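Local coordinates for acetoin utilization protein (Exiguobacterium sibiricum, PDB 2Q04) that probably transfers acyl groups as a member of the GNAT acetyltransferase family, perhaps in the use of acetoin, at residues Val76-Pro81 against Glu118-Asp123; Trp87-Asn92 against Arg203-Phe208; Lys158-Gly163 against Cys182-Ile187; Val166-Asp171 against Ala197-Leu202. One frame throughout, in Å; residues are numbered along the deposited sequence.

Contact 1 of 4, residues Val76-Pro81 against Glu118-Asp123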
# COMPACT_ATOMS: atom_id res chain seq x y z
N VAL A 76 5.47 -1.98 2.80
CA VAL A 76 4.37 -1.31 2.18
C VAL A 76 4.93 -0.44 1.06
O VAL A 76 5.96 0.23 1.25
CB VAL A 76 3.55 -0.45 3.19
CG1 VAL A 76 4.42 0.63 3.81
CG2 VAL A 76 2.33 0.15 2.52
N THR A 77 4.28 -0.49 -0.12
CA THR A 77 4.82 0.17 -1.33
C THR A 77 3.95 1.32 -1.79
O THR A 77 2.74 1.31 -1.61
CB THR A 77 4.94 -0.82 -2.49
OG1 THR A 77 3.64 -1.11 -3.02
CG2 THR A 77 5.62 -2.09 -2.05
N PHE A 78 4.60 2.33 -2.40
CA PHE A 78 3.90 3.46 -2.99
C PHE A 78 4.51 3.77 -4.31
O PHE A 78 5.73 3.78 -4.44
CB PHE A 78 3.99 4.69 -2.10
CG PHE A 78 3.38 4.51 -0.79
CD1 PHE A 78 2.05 4.84 -0.57
CD2 PHE A 78 4.11 3.97 0.27
CE1 PHE A 78 1.46 4.65 0.68
CE2 PHE A 78 3.54 3.79 1.51
CZ PHE A 78 2.21 4.13 1.72
N LEU A 79 3.67 4.02 -5.30
CA LEU A 79 4.12 4.40 -6.63
C LEU A 79 2.94 4.89 -7.42
O LEU A 79 1.80 4.81 -6.94
CB LEU A 79 4.78 3.20 -7.34
CG LEU A 79 3.89 1.99 -7.66
CD1 LEU A 79 4.62 1.03 -8.59
CD2 LEU A 79 3.43 1.26 -6.38
N TYR A 80 3.19 5.39 -8.62
CA TYR A 80 2.09 5.83 -9.48
C TYR A 80 1.31 4.63 -9.97
O TYR A 80 1.88 3.56 -10.15
CB TYR A 80 2.61 6.64 -10.67
CG TYR A 80 2.96 8.07 -10.34
CD1 TYR A 80 2.10 8.85 -9.57
CD2 TYR A 80 4.11 8.66 -10.85
CE1 TYR A 80 2.40 10.15 -9.27
CE2 TYR A 80 4.42 9.97 -10.56
CZ TYR A 80 3.56 10.72 -9.77
OH TYR A 80 3.86 12.03 -9.48
N PRO A 81 -0.01 4.80 -10.16
CA PRO A 81 -0.88 3.71 -10.60
C PRO A 81 -0.39 3.05 -11.89
O PRO A 81 0.24 3.69 -12.71
CB PRO A 81 -2.23 4.40 -10.82
CG PRO A 81 -2.19 5.59 -9.97
CD PRO A 81 -0.78 6.04 -9.93
N GLU A 118 1.71 4.20 9.53
CA GLU A 118 2.03 5.40 10.32
C GLU A 118 3.32 6.05 9.84
O GLU A 118 3.37 7.25 9.59
CB GLU A 118 2.17 5.06 11.81
CG GLU A 118 0.85 4.92 12.57
CD GLU A 118 1.06 4.63 14.06
OE1 GLU A 118 2.05 5.15 14.65
OE2 GLU A 118 0.23 3.89 14.65
N VAL A 119 4.38 5.26 9.77
CA VAL A 119 5.69 5.75 9.37
C VAL A 119 5.67 6.26 7.92
O VAL A 119 6.39 7.20 7.57
CB VAL A 119 6.77 4.65 9.52
CG1 VAL A 119 8.12 5.12 8.96
CG2 VAL A 119 6.91 4.25 10.97
N SER A 120 4.82 5.66 7.10
CA SER A 120 4.65 6.09 5.72
C SER A 120 4.05 7.51 5.64
O SER A 120 4.44 8.29 4.77
CB SER A 120 3.76 5.11 4.95
OG SER A 120 4.43 3.87 4.75
N MSE A 121 3.13 7.84 6.56
CA MSE A 121 2.43 9.14 6.53
C MSE A 121 3.15 10.22 7.35
O MSE A 121 2.70 11.37 7.38
CB MSE A 121 0.99 8.99 7.05
CG MSE A 121 0.16 8.00 6.26
SE MSE A 121 0.17 8.37 4.36
CE MSE A 121 -0.54 6.74 3.76
N LEU A 122 4.26 9.87 7.99
CA LEU A 122 5.05 10.84 8.77
C LEU A 122 5.64 11.93 7.87
O LEU A 122 5.93 13.04 8.34
CB LEU A 122 6.17 10.15 9.54
CG LEU A 122 5.79 9.50 10.87
CD1 LEU A 122 7.03 8.90 11.55
CD2 LEU A 122 5.12 10.52 11.78
N ASP A 123 5.87 11.59 6.60
CA ASP A 123 6.37 12.54 5.63
C ASP A 123 5.25 13.53 5.24
O ASP A 123 4.22 13.11 4.68
CB ASP A 123 6.88 11.81 4.38
CG ASP A 123 7.67 12.72 3.44
OD1 ASP A 123 7.54 13.95 3.54
OD2 ASP A 123 8.43 12.19 2.60

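Contact 2 of 4, residues Trp87-Asn92 against Arg203-Phe208. With CA (calcium ion), chain H.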
# COMPACT_ATOMS: atom_id res chain seq x y z
N TRP A 87 -6.76 3.22 -12.87
CA TRP A 87 -6.39 4.24 -11.89
C TRP A 87 -5.30 5.23 -12.39
O TRP A 87 -5.06 6.25 -11.77
CB TRP A 87 -5.97 3.58 -10.58
CG TRP A 87 -6.90 2.50 -10.19
CD1 TRP A 87 -6.68 1.16 -10.26
CD2 TRP A 87 -8.28 2.66 -9.84
NE1 TRP A 87 -7.82 0.47 -9.92
CE2 TRP A 87 -8.82 1.37 -9.67
CE3 TRP A 87 -9.11 3.77 -9.65
CZ2 TRP A 87 -10.15 1.16 -9.30
CZ3 TRP A 87 -10.43 3.56 -9.28
CH2 TRP A 87 -10.94 2.26 -9.12
N SER A 88 -4.70 4.94 -13.56
CA SER A 88 -3.62 5.77 -14.09
C SER A 88 -4.09 6.71 -15.21
O SER A 88 -3.31 7.46 -15.75
CB SER A 88 -2.48 4.90 -14.61
OG SER A 88 -2.89 4.11 -15.71
N GLU A 89 -5.37 6.65 -15.54
CA GLU A 89 -5.91 7.49 -16.63
C GLU A 89 -5.71 8.99 -16.36
O GLU A 89 -5.72 9.43 -15.21
CB GLU A 89 -7.39 7.21 -16.84
CG GLU A 89 -7.69 6.02 -17.67
CD GLU A 89 -9.11 6.02 -18.18
OE1 GLU A 89 -9.85 6.99 -17.91
OE2 GLU A 89 -9.48 5.05 -18.86
N GLY A 90 -5.55 9.76 -17.44
CA GLY A 90 -5.42 11.20 -17.32
C GLY A 90 -4.04 11.63 -16.87
O GLY A 90 -3.21 10.81 -16.50
N ASN A 91 -3.81 12.94 -16.89
CA ASN A 91 -2.53 13.49 -16.50
C ASN A 91 -2.61 14.11 -15.13
O ASN A 91 -2.60 15.33 -14.98
CB ASN A 91 -2.09 14.54 -17.52
CG ASN A 91 -0.76 15.13 -17.19
OD1 ASN A 91 -0.07 14.68 -16.27
ND2 ASN A 91 -0.37 16.16 -17.93
N ASN A 92 -2.68 13.26 -14.10
CA ASN A 92 -2.77 13.74 -12.73
C ASN A 92 -1.64 13.17 -11.86
O ASN A 92 -1.75 12.04 -11.36
CB ASN A 92 -4.13 13.37 -12.15
CG ASN A 92 -4.44 14.12 -10.88
OD1 ASN A 92 -3.54 14.49 -10.13
ND2 ASN A 92 -5.71 14.33 -10.61
N ARG A 203 -13.12 6.17 -10.41
CA ARG A 203 -13.81 5.09 -9.69
C ARG A 203 -15.26 4.91 -10.16
O ARG A 203 -15.79 3.82 -10.10
CB ARG A 203 -13.78 5.34 -8.17
CG ARG A 203 -14.70 6.41 -7.70
CD ARG A 203 -14.46 6.72 -6.25
NE ARG A 203 -15.28 7.84 -5.80
CZ ARG A 203 -16.55 7.73 -5.39
NH1 ARG A 203 -17.14 6.54 -5.35
NH2 ARG A 203 -17.21 8.80 -5.00
N LEU A 204 -15.89 5.99 -10.62
CA LEU A 204 -17.23 5.92 -11.22
C LEU A 204 -17.09 6.20 -12.70
O LEU A 204 -17.52 7.25 -13.21
CB LEU A 204 -18.17 6.92 -10.56
CG LEU A 204 -18.48 6.63 -9.09
CD1 LEU A 204 -19.17 7.81 -8.44
CD2 LEU A 204 -19.33 5.35 -8.95
N ARG A 205 -16.51 5.22 -13.39
CA ARG A 205 -15.99 5.38 -14.74
C ARG A 205 -17.09 5.40 -15.82
O ARG A 205 -16.92 6.02 -16.87
CB ARG A 205 -14.99 4.25 -15.02
CG ARG A 205 -14.20 4.38 -16.30
CD ARG A 205 -13.26 5.59 -16.29
NE ARG A 205 -12.55 5.70 -17.56
CZ ARG A 205 -13.10 6.13 -18.70
NH1 ARG A 205 -14.39 6.50 -18.74
NH2 ARG A 205 -12.37 6.19 -19.82
N ARG A 206 -18.19 4.71 -15.57
CA ARG A 206 -19.27 4.64 -16.53
C ARG A 206 -20.33 5.75 -16.31
O ARG A 206 -21.50 5.58 -16.65
CB ARG A 206 -19.93 3.24 -16.49
CG ARG A 206 -19.13 2.16 -17.23
CD ARG A 206 -19.98 0.92 -17.50
NE ARG A 206 -19.73 0.35 -18.84
CZ ARG A 206 -20.44 0.64 -19.92
N ARG A 207 -19.88 6.90 -15.78
CA ARG A 207 -20.77 8.03 -15.58
C ARG A 207 -21.34 8.53 -16.92
O ARG A 207 -22.46 9.05 -16.98
CB ARG A 207 -20.04 9.18 -14.86
CG ARG A 207 -20.87 10.49 -14.76
CD ARG A 207 -20.15 11.59 -13.96
NE ARG A 207 -20.22 11.36 -12.50
CZ ARG A 207 -19.20 10.92 -11.74
NH1 ARG A 207 -17.99 10.66 -12.28
NH2 ARG A 207 -19.38 10.76 -10.43
N PHE A 208 -20.56 8.36 -18.00
CA PHE A 208 -20.98 8.83 -19.33
C PHE A 208 -22.29 8.19 -19.78
O PHE A 208 -23.04 8.79 -20.54
CB PHE A 208 -19.88 8.57 -20.38
CG PHE A 208 -19.71 7.13 -20.76
CD1 PHE A 208 -18.83 6.32 -20.07
CD2 PHE A 208 -20.42 6.59 -21.82
CE1 PHE A 208 -18.66 5.00 -20.43
CE2 PHE A 208 -20.26 5.27 -22.17
CZ PHE A 208 -19.39 4.47 -21.47
CA CA H . -1.98 9.45 -14.90

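Contact 3 of 4, residues Lys158-Gly163 against Cys182-Ile187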
# COMPACT_ATOMS: atom_id res chain seq x y z
N LYS A 158 -9.91 -1.86 8.65
CA LYS A 158 -9.61 -1.09 9.84
C LYS A 158 -8.10 -0.78 9.94
O LYS A 158 -7.72 0.29 10.44
CB LYS A 158 -10.15 -1.81 11.07
CG LYS A 158 -11.72 -1.85 11.09
CD LYS A 158 -12.29 -2.78 12.17
CE LYS A 158 -12.46 -2.07 13.51
NZ LYS A 158 -13.40 -2.82 14.42
N MSE A 159 -7.27 -1.67 9.39
CA MSE A 159 -5.85 -1.41 9.31
C MSE A 159 -5.60 -0.23 8.42
O MSE A 159 -4.87 0.68 8.77
CB MSE A 159 -5.11 -2.61 8.76
CG MSE A 159 -3.63 -2.39 8.66
SE MSE A 159 -2.73 -3.76 7.75
CE MSE A 159 -3.34 -3.43 6.03
N MSE A 160 -6.19 -0.28 7.22
CA MSE A 160 -6.05 0.80 6.23
C MSE A 160 -6.60 2.13 6.78
O MSE A 160 -6.05 3.19 6.51
CB MSE A 160 -6.78 0.42 4.94
CG MSE A 160 -6.11 -0.71 4.15
SE MSE A 160 -4.31 -0.22 3.49
CE MSE A 160 -3.97 -1.82 2.26
N ASN A 161 -7.68 2.06 7.55
CA ASN A 161 -8.26 3.24 8.18
C ASN A 161 -7.25 3.95 9.07
O ASN A 161 -7.20 5.16 9.09
CB ASN A 161 -9.51 2.88 8.98
CG ASN A 161 -10.71 2.45 8.08
OD1 ASN A 161 -11.66 1.83 8.54
ND2 ASN A 161 -10.66 2.83 6.81
N HIS A 162 -6.42 3.18 9.77
CA HIS A 162 -5.39 3.76 10.63
C HIS A 162 -4.38 4.58 9.82
O HIS A 162 -3.81 5.53 10.32
CB HIS A 162 -4.65 2.66 11.43
CG HIS A 162 -5.41 2.18 12.64
ND1 HIS A 162 -5.92 0.91 12.75
CD2 HIS A 162 -5.71 2.81 13.80
CE1 HIS A 162 -6.52 0.77 13.92
NE2 HIS A 162 -6.41 1.91 14.58
N GLY A 163 -4.18 4.21 8.55
CA GLY A 163 -3.28 4.95 7.66
C GLY A 163 -3.97 6.13 6.98
O GLY A 163 -3.35 6.85 6.20
N CYS A 182 -12.24 -4.21 -2.59
CA CYS A 182 -12.53 -2.82 -2.32
C CYS A 182 -11.48 -1.84 -2.82
O CYS A 182 -10.31 -2.17 -2.98
CB CYS A 182 -12.77 -2.60 -0.81
SG CYS A 182 -11.31 -2.84 0.25
N LEU A 183 -11.94 -0.63 -3.10
CA LEU A 183 -11.09 0.48 -3.38
C LEU A 183 -11.10 1.36 -2.16
O LEU A 183 -12.15 1.63 -1.59
CB LEU A 183 -11.63 1.27 -4.58
CG LEU A 183 -11.13 2.71 -4.78
CD1 LEU A 183 -9.66 2.72 -5.23
CD2 LEU A 183 -12.01 3.41 -5.80
N MSE A 184 -9.94 1.79 -1.74
CA MSE A 184 -9.84 2.71 -0.62
C MSE A 184 -8.91 3.81 -1.00
O MSE A 184 -8.09 3.65 -1.89
CB MSE A 184 -9.31 2.00 0.63
CG MSE A 184 -10.16 0.86 1.09
SE MSE A 184 -9.49 0.09 2.68
CE MSE A 184 -9.74 1.60 3.88
N ALA A 185 -9.02 4.94 -0.32
CA ALA A 185 -8.15 6.06 -0.63
C ALA A 185 -8.01 7.05 0.51
O ALA A 185 -8.94 7.28 1.26
CB ALA A 185 -8.63 6.77 -1.87
N ARG A 186 -6.83 7.66 0.60
CA ARG A 186 -6.55 8.69 1.57
C ARG A 186 -6.36 10.00 0.85
O ARG A 186 -5.42 10.14 0.04
CB ARG A 186 -5.27 8.35 2.35
CG ARG A 186 -4.85 9.40 3.41
CD ARG A 186 -3.43 9.13 3.90
NE ARG A 186 -3.13 9.72 5.21
CZ ARG A 186 -2.69 10.96 5.41
NH1 ARG A 186 -2.57 11.80 4.40
NH2 ARG A 186 -2.43 11.37 6.64
N ILE A 187 -7.26 10.95 1.09
CA ILE A 187 -7.17 12.27 0.47
C ILE A 187 -6.38 13.21 1.38
O ILE A 187 -6.87 13.63 2.43
CB ILE A 187 -8.57 12.88 0.21
CG1 ILE A 187 -9.37 11.99 -0.74
CG2 ILE A 187 -8.43 14.31 -0.38
CD1 ILE A 187 -10.84 12.37 -0.84

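Contact 4 of 4, residues Val166-Asp171 against Ala197-Leu202. With EDO (1,2-ethanediol), chain K.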
# COMPACT_ATOMS: atom_id res chain seq x y z
N VAL A 166 -9.86 5.32 3.36
CA VAL A 166 -11.27 5.06 3.58
C VAL A 166 -11.86 4.37 2.36
O VAL A 166 -11.46 4.65 1.24
CB VAL A 166 -12.06 6.41 3.78
CG1 VAL A 166 -13.45 6.16 4.28
CG2 VAL A 166 -11.32 7.32 4.72
N PHE A 167 -12.85 3.50 2.58
CA PHE A 167 -13.53 2.79 1.50
C PHE A 167 -14.27 3.75 0.59
O PHE A 167 -14.92 4.69 1.06
CB PHE A 167 -14.50 1.78 2.06
CG PHE A 167 -15.38 1.15 1.04
CD1 PHE A 167 -15.00 -0.01 0.40
CD2 PHE A 167 -16.60 1.74 0.70
CE1 PHE A 167 -15.82 -0.58 -0.55
CE2 PHE A 167 -17.42 1.17 -0.24
CZ PHE A 167 -17.04 0.00 -0.86
N PHE A 168 -14.17 3.51 -0.73
CA PHE A 168 -14.93 4.27 -1.74
C PHE A 168 -15.61 3.31 -2.70
O PHE A 168 -14.99 2.36 -3.17
CB PHE A 168 -14.01 5.21 -2.53
CG PHE A 168 -13.63 6.45 -1.78
CD1 PHE A 168 -14.47 7.55 -1.78
CD2 PHE A 168 -12.43 6.52 -1.09
CE1 PHE A 168 -14.12 8.70 -1.10
CE2 PHE A 168 -12.08 7.68 -0.41
CZ PHE A 168 -12.92 8.76 -0.41
N PRO A 169 -16.92 3.53 -2.96
CA PRO A 169 -17.59 2.73 -3.97
C PRO A 169 -16.97 2.91 -5.34
O PRO A 169 -16.38 3.94 -5.61
CB PRO A 169 -19.03 3.28 -3.96
CG PRO A 169 -19.18 3.95 -2.67
CD PRO A 169 -17.84 4.47 -2.31
N THR A 170 -17.10 1.90 -6.18
CA THR A 170 -16.59 1.98 -7.54
C THR A 170 -17.37 1.05 -8.46
O THR A 170 -17.94 0.05 -8.02
CB THR A 170 -15.11 1.58 -7.60
OG1 THR A 170 -14.67 1.63 -8.96
CG2 THR A 170 -14.90 0.16 -7.06
N ASP A 171 -17.40 1.38 -9.74
CA ASP A 171 -17.99 0.51 -10.73
C ASP A 171 -16.90 -0.25 -11.52
O ASP A 171 -17.18 -0.86 -12.55
CB ASP A 171 -18.90 1.29 -11.68
CG ASP A 171 -18.17 2.37 -12.45
OD1 ASP A 171 -16.92 2.34 -12.51
OD2 ASP A 171 -18.85 3.24 -13.01
N ALA A 197 -11.93 15.27 -7.83
CA ALA A 197 -12.93 15.12 -8.88
C ALA A 197 -12.47 14.11 -9.91
O ALA A 197 -13.26 13.35 -10.44
CB ALA A 197 -13.21 16.46 -9.54
N HIS A 198 -11.17 14.13 -10.22
CA HIS A 198 -10.59 13.19 -11.16
C HIS A 198 -10.69 11.79 -10.61
O HIS A 198 -11.04 10.86 -11.33
CB HIS A 198 -9.14 13.54 -11.43
CG HIS A 198 -8.49 12.66 -12.45
ND1 HIS A 198 -9.05 12.43 -13.68
CD2 HIS A 198 -7.29 12.04 -12.45
CE1 HIS A 198 -8.24 11.65 -14.38
NE2 HIS A 198 -7.16 11.41 -13.66
N PHE A 199 -10.39 11.64 -9.33
CA PHE A 199 -10.49 10.35 -8.67
C PHE A 199 -11.92 9.82 -8.73
O PHE A 199 -12.13 8.64 -8.99
CB PHE A 199 -10.03 10.45 -7.20
CG PHE A 199 -10.34 9.22 -6.38
CD1 PHE A 199 -9.77 7.99 -6.68
CD2 PHE A 199 -11.17 9.30 -5.26
CE1 PHE A 199 -10.04 6.86 -5.91
CE2 PHE A 199 -11.44 8.17 -4.49
CZ PHE A 199 -10.87 6.95 -4.82
N ASP A 200 -12.89 10.69 -8.48
CA ASP A 200 -14.32 10.30 -8.56
C ASP A 200 -14.66 9.83 -9.97
O ASP A 200 -15.46 8.93 -10.14
CB ASP A 200 -15.24 11.49 -8.20
CG ASP A 200 -15.23 11.81 -6.72
OD1 ASP A 200 -14.91 10.92 -5.89
OD2 ASP A 200 -15.59 12.97 -6.37
N ALA A 201 -14.08 10.49 -10.97
CA ALA A 201 -14.31 10.14 -12.37
C ALA A 201 -13.68 8.78 -12.72
O ALA A 201 -14.17 8.07 -13.60
CB ALA A 201 -13.76 11.23 -13.28
N LEU A 202 -12.58 8.44 -12.04
CA LEU A 202 -11.90 7.15 -12.27
C LEU A 202 -12.66 5.99 -11.64
O LEU A 202 -12.81 4.94 -12.25
CB LEU A 202 -10.48 7.18 -11.71
CG LEU A 202 -9.49 8.09 -12.44
CD1 LEU A 202 -8.17 8.10 -11.70
CD2 LEU A 202 -9.31 7.66 -13.88
C1 EDO K . -18.15 -2.12 -4.45
O1 EDO K . -18.24 -0.75 -4.87
C2 EDO K . -16.82 -2.36 -3.73
O2 EDO K . -16.82 -3.59 -2.98
O HOH W 1 -13.82 2.12 -12.21

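Contact 1 of 4, residues Val76-Pro81 against Glu118-Asp123
The ring of F78 meets S120 at its edge, where S120 OG lies near the ring plane, 3.4 Å from F78 CE2. The methyl end of selenomethionine M121 comes in obliquely, its CE 4.2 Å from F78 CE1. This is helix-on-sheet packing of the GNAT acetyltransferase fold: helix 112-121 lies across strand 71-79, and the alternation of a strand turns V76 and F78 to the helix while T77 between them points away. F78 CG sits opposite the carbonyl carbon (chi1 -62°), which carries the ring out toward the helix. Such a broad flat group suits the spot, since its far edge spans the gap to two successive helix residues. Replacing it with an alanine would probably open a gap under S120 and leave the M121 methyl without its aromatic neighbour. Serine suits the close approach because its small side chain lets V76 and F78 both come near; its hydroxyl is hydrogen-bonded within the helix to L116 O, so its polarity is met despite burial. On the valine side, the branch held between backbone N and carbonyl carbon does the touching, with V76 CG1 3.4 Å from S120 OG.

Contact 2 of 4, residues Trp87-Asn92 against Arg203-Phe208
A bend at chi2 (65°) turns the chain of R205 toward E89, whose own side chain runs out extended beyond CG, and the two side chains approach from opposite directions. R205 NH2 gives the straighter bond, 3.3 Å to E89 OE2 with an N-H...O angle of 156°; the acceptor uses its syn lone pair and lies in the guanidinium plane. R205 NE is nearer to E89 OE1 at 3.0 Å, but that bond is weak, poorly aligned with the N-H; the carboxylate and guanidinium planes stand 71° apart. The result is a salt bridge between a partly exposed glutamate and an exposed arginine, both long enough to span the distance between the two loops. An alanine in place of E89 is likely to leave the guanidinium of R205 without its anionic mate and able to swing away. The glutamate stands in a calcium-binding turn: S88 O lies 2.5 Å and G90 O 2.4 Å from the calcium ion. Glycine fits at G90, whose phi is positive. Deeper in, the wide indole of W87 reaches the other segment with its six-membered end, W87 CZ3 lying 3.7 Å from R203 CA at the ring's edge. The guanidinium of R203 is engaged by P169 O and by D200. Among the neighbouring elements, E89 O accepts a bond from H198 of helix 193-203, which ends at R203, and the W87 ring packs against L183 of strand 182-187 and L132 and T134 of strand 130-135.

Contact 3 of 4, residues Lys158-Gly163 against Cys182-Ile187
M160 and M184 face each other with their CA atoms 8.1 Å apart, and G163 and R186 hold nearly the same CA spacing at 7.9 Å, so the last turn of helix 149-162 lies alongside strand 182-187. This is the layered alpha/beta packing expected of a GNAT-like fold. Strand alternation turns M184 and R186 toward this helix, while L183 and A185 take the other face of the sheet, where helix 193-203 lies. At the helix end, G163 N still bonds to M160 O. Selenomethionine M184 carries the apolar part: its chain is bent at chi3 (65°), which lays the terminal methyl against the helix, with M184 CE 3.4 Å from M160 CB. The side chains of M184 and N161 cross at about a right angle, with M184 CE 3.3 Å from N161 ND2, a snug fit for a flexible, unbranched side chain. That amide nitrogen is hydrogen-bonded to L165 O, which helps to hold the amide in place beside the methyl. M160 bends at its own chi2 and heads onward to L98 and I101 of strand 95-103, so its long chain reaches from the helix to a second strand. R186 supplies the polar part. Its chain, extended from CG to NE, reaches the point where the backbone leaves the helix, while its NH1 forms a salt bridge with E127. The carbonyl oxygen of G163 lies at the edge of the guanidinium, in its plane, and R186 NE gives G163 O a weak hydrogen bond of 3.0 Å.

Contact 4 of 4, residues Val166-Asp171 against Ala197-Leu202
Helix 193-203 packs on the sheet of this GNAT-like protein through F168, in the short strand 166-168, and F199, which meet as a T-shaped (edge-to-face) pair. The ring planes stand at 87°, and the centroids of the F168 and F199 rings are 5.2 Å apart. It is F199 that presents its edge: F199 CE2 sits over the centre of the F168 face and comes 3.9 Å from F168 CG. With CG of F199 opposite its backbone N (chi1 170°), the ring is carried from the helix toward the strand. Phenylalanine suits both places, since one offers a flat apolar face and the other a C-H edge; F199 also rests on L183 and A185 of the neighbouring strand 182-187. After F168 the chain runs into a loop with polar contacts. A water lies 3.1 Å from D171 OD1 and 3.0 Å from L202 O, bridging the loop to the last turn of the helix, although it has more acceptors nearby than protons to give. D171 also receives the backbone N-H groups of R205 and R206, a task for which a short carboxylate is well suited. The loop also holds a molecule of 1,2-ethanediol, probably from the crystallisation liquor: T170 N donates to its O1 at 3.2 Å, nearly straight at 168°, and the hydroxyl in turn donates to T170 O. Strand 166-168 pairs antiparallel with strand 182-187, and helix 193-203 packs on both through F199, a helix-on-sheet layer consistent with the alpha/beta architecture of GNAT acetyltransferases.

In the fold
Contacts 1, 3 and 4 each set a helix against the same mixed sheet, through strands 71-79, 182-187 and 166-168 respectively. Contact 1 closes along the chain before contact 3 opens, yet their centres are about 12 Å apart and M121 SE lies 3.7 Å from R186 NE. Contacts 3 and 4 alternate along the sequence, their centres about 13 Å apart, and share the pairing of strands 166-168 and 182-187. Contact 2 spans both in sequence; its centre is about 8 Å from that of contact 4, and about 22 Å from contact 1, which it touches where P81 meets W87 and S88. Contacts 2 to 4 bring the C-terminal region, and one calcium-binding loop, onto the sheet.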